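IroE-like serine hydrolase (Shewanella oneidensis, PDB 3GFF) is a putative serine hydrolase of the esterase D family that probably cleaves ester bonds and resembles the siderophore esterase IroE. Local coordinates at residues Val45-Asp50 and Glu124-Ile129. Numbering follows the deposited sequence.
Sequences VVYLLD and ELAPSI
The ring of Y47 meets helix 114-132 with its outer end. At the ring edge, close to the ring plane, CD2 of L125 sits 4.2 Å from CE2 of Y47. CB of A126 comes in obliquely, 4.2 Å from CZ of Y47. This is strand-to-helix packing in an alpha/beta-hydrolase fold. Strand 43-48 is an inner strand of the mixed sheet, bonded through its backbone to strands 77-81 and 138-144, and helix 114-132 lies over one face. The strand and helix segments run roughly antiparallel, their N-to-C directions 144° apart, and their axes come no closer than 11.8 Å. The Y47 side chain reaches across much of this distance, and L125 and I129 come to meet it from the helix. Y47 has CG anti to its carbonyl carbon (chi1 -72°), and the ring extends from the strand toward the helix. The side chains of Y47 and L125 lie alongside each other and point opposite ways. L125 and I129 also touch Y28 of strand 24-31, and A126 touches L161. No hydrogen bond links the two segments; the contact is buried van der Waals packing. OH of Y47 lies 4.1 Å from CB of I129. The same OH of Y47 is 3.3 Å from CB of A126.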
ATOM      1  N   VAL A  45       0.670 -16.871  10.986  1.00 23.91           N
ATOM      2  CA  VAL A  45       0.417 -17.168   9.589  1.00 23.47           C
ATOM      3  C   VAL A  45      -0.753 -16.327   9.132  1.00 24.42           C
ATOM      4  O   VAL A  45      -1.831 -16.368   9.734  1.00 23.30           O
ATOM      5  CB  VAL A  45       0.117 -18.662   9.344  1.00 22.34           C
ATOM      6  CG1 VAL A  45      -0.017 -18.956   7.782  1.00 22.09           C
ATOM      7  CG2 VAL A  45       1.190 -19.553   9.988  1.00 19.98           C
ATOM      8  N   VAL A  46      -0.532 -15.561   8.065  1.00 25.75           N
ATOM      9  CA  VAL A  46      -1.589 -14.724   7.485  1.00 24.61           C
ATOM     10  C   VAL A  46      -2.015 -15.414   6.201  1.00 23.98           C
ATOM     11  O   VAL A  46      -1.264 -15.519   5.221  1.00 22.61           O
ATOM     12  CB  VAL A  46      -1.158 -13.227   7.283  1.00 24.38           C
ATOM     13  CG1 VAL A  46      -2.260 -12.441   6.620  1.00 24.85           C
ATOM     14  CG2 VAL A  46      -0.850 -12.537   8.657  1.00 23.95           C
ATOM     15  N   TYR A  47      -3.226 -15.940   6.228  1.00 23.42           N
ATOM     16  CA  TYR A  47      -3.805 -16.603   5.041  1.00 24.15           C
ATOM     17  C   TYR A  47      -4.576 -15.597   4.199  1.00 24.14           C
ATOM     18  O   TYR A  47      -5.498 -14.985   4.698  1.00 26.61           O
ATOM     19  CB  TYR A  47      -4.750 -17.718   5.473  1.00 23.51           C
ATOM     20  CG  TYR A  47      -4.070 -18.960   6.043  1.00 23.20           C
ATOM     21  CD1 TYR A  47      -3.754 -19.033   7.388  1.00 23.62           C
ATOM     22  CD2 TYR A  47      -3.834 -20.084   5.256  1.00 23.04           C
ATOM     23  CE1 TYR A  47      -3.205 -20.145   7.925  1.00 22.54           C
ATOM     24  CE2 TYR A  47      -3.263 -21.209   5.776  1.00 22.54           C
ATOM     25  CZ  TYR A  47      -2.944 -21.233   7.121  1.00 23.33           C
ATOM     26  OH  TYR A  47      -2.385 -22.332   7.711  1.00 22.26           O
ATOM     27  N   LEU A  48      -4.184 -15.423   2.935  1.00 25.68           N
ATOM     28  CA  LEU A  48      -4.852 -14.494   2.023  1.00 24.95           C
ATOM     29  C   LEU A  48      -5.677 -15.277   0.972  1.00 25.66           C
ATOM     30  O   LEU A  48      -5.122 -16.110   0.242  1.00 23.89           O
ATOM     31  CB  LEU A  48      -3.827 -13.620   1.284  1.00 23.65           C
ATOM     32  CG  LEU A  48      -2.732 -12.919   2.106  1.00 22.68           C
ATOM     33  CD1 LEU A  48      -1.761 -12.258   1.141  1.00 20.49           C
ATOM     34  CD2 LEU A  48      -3.338 -11.872   3.148  1.00 20.59           C
ATOM     35  N   LEU A  49      -6.990 -15.016   0.930  1.00 24.84           N
ATOM     36  CA  LEU A  49      -7.870 -15.578  -0.084  1.00 24.91           C
ATOM     37  C   LEU A  49      -7.696 -14.790  -1.380  1.00 26.99           C
ATOM     38  O   LEU A  49      -7.090 -13.718  -1.365  1.00 26.10           O
ATOM     39  CB  LEU A  49      -9.323 -15.524   0.373  1.00 23.97           C
ATOM     40  CG  LEU A  49      -9.629 -16.327   1.637  1.00 22.71           C
ATOM     41  CD1 LEU A  49     -11.108 -16.291   1.943  1.00 22.83           C
ATOM     42  CD2 LEU A  49      -9.130 -17.757   1.512  1.00 19.81           C
ATOM     43  N   ASP A  50      -8.240 -15.328  -2.479  1.00 27.44           N
ATOM     44  CA  ASP A  50      -8.097 -14.754  -3.822  1.00 27.17           C
ATOM     45  C   ASP A  50      -6.647 -14.535  -4.155  1.00 27.51           C
ATOM     46  O   ASP A  50      -6.292 -13.511  -4.728  1.00 28.03           O
ATOM     47  CB  ASP A  50      -8.872 -13.441  -3.963  1.00 27.11           C
ATOM     48  CG  ASP A  50     -10.340 -13.660  -4.036  1.00 26.85           C
ATOM     49  OD1 ASP A  50     -10.738 -14.583  -4.800  1.00 27.57           O
ATOM     50  OD2 ASP A  50     -11.078 -12.940  -3.341  1.00 22.69           O
ATOM     51  N   GLU A 124      -6.744 -30.038   5.787  1.00 21.65           N
ATOM     52  CA  GLU A 124      -5.658 -30.335   4.859  1.00 21.39           C
ATOM     53  C   GLU A 124      -4.598 -29.249   4.747  1.00 22.32           C
ATOM     54  O   GLU A 124      -3.430 -29.483   5.092  1.00 23.96           O
ATOM     55  CB  GLU A 124      -6.245 -30.643   3.498  1.00 21.93           C
ATOM     56  CG  GLU A 124      -7.215 -31.810   3.503  1.00 20.06           C
ATOM     57  CD  GLU A 124      -7.939 -32.022   2.191  1.00 20.79           C
ATOM     58  OE1 GLU A 124      -8.246 -31.047   1.482  1.00 23.57           O
ATOM     59  OE2 GLU A 124      -8.250 -33.168   1.868  1.00 20.44           O
ATOM     60  N   LEU A 125      -4.972 -28.051   4.313  1.00 22.49           N
ATOM     61  CA  LEU A 125      -3.964 -27.007   4.114  1.00 23.20           C
ATOM     62  C   LEU A 125      -3.185 -26.583   5.401  1.00 22.86           C
ATOM     63  O   LEU A 125      -1.953 -26.687   5.430  1.00 22.09           O
ATOM     64  CB  LEU A 125      -4.555 -25.799   3.382  1.00 22.91           C
ATOM     65  CG  LEU A 125      -3.554 -24.695   2.957  1.00 23.88           C
ATOM     66  CD1 LEU A 125      -2.519 -25.178   1.956  1.00 22.07           C
ATOM     67  CD2 LEU A 125      -4.289 -23.462   2.408  1.00 22.60           C
ATOM     68  N   ALA A 126      -3.865 -26.129   6.448  1.00 21.45           N
ATOM     69  CA  ALA A 126      -3.122 -25.676   7.629  1.00 23.07           C
ATOM     70  C   ALA A 126      -2.203 -26.778   8.250  1.00 23.86           C
ATOM     71  O   ALA A 126      -1.021 -26.548   8.525  1.00 24.80           O
ATOM     72  CB  ALA A 126      -4.054 -24.996   8.676  1.00 22.21           C
ATOM     73  N   PRO A 127      -2.727 -27.972   8.466  1.00 23.41           N
ATOM     74  CA  PRO A 127      -1.815 -28.988   8.985  1.00 24.29           C
ATOM     75  C   PRO A 127      -0.539 -29.171   8.145  1.00 24.33           C
ATOM     76  O   PRO A 127       0.535 -29.432   8.691  1.00 23.72           O
ATOM     77  CB  PRO A 127      -2.671 -30.265   8.963  1.00 24.21           C
ATOM     78  CG  PRO A 127      -4.070 -29.791   9.008  1.00 22.96           C
ATOM     79  CD  PRO A 127      -4.118 -28.452   8.375  1.00 24.17           C
ATOM     80  N   SER A 128      -0.663 -29.046   6.826  1.00 24.71           N
ATOM     81  CA  SER A 128       0.460 -29.237   5.899  1.00 24.60           C
ATOM     82  C   SER A 128       1.515 -28.122   6.041  1.00 24.26           C
ATOM     83  O   SER A 128       2.715 -28.397   6.088  1.00 24.71           O
ATOM     84  CB  SER A 128      -0.053 -29.312   4.457  1.00 23.88           C
ATOM     85  OG  SER A 128       1.015 -29.431   3.559  1.00 23.84           O
ATOM     86  N   ILE A 129       1.027 -26.890   6.112  1.00 24.37           N
ATOM     87  CA  ILE A 129       1.825 -25.683   6.340  1.00 24.79           C
ATOM     88  C   ILE A 129       2.507 -25.803   7.689  1.00 23.37           C
ATOM     89  O   ILE A 129       3.696 -25.592   7.825  1.00 21.88           O
ATOM     90  CB  ILE A 129       0.913 -24.421   6.401  1.00 26.72           C
ATOM     91  CG1 ILE A 129       0.189 -24.158   5.058  1.00 27.16           C
ATOM     92  CG2 ILE A 129       1.693 -23.164   6.856  1.00 27.71           C
ATOM     93  CD1 ILE A 129       1.007 -23.593   4.021  1.00 27.81           C
TER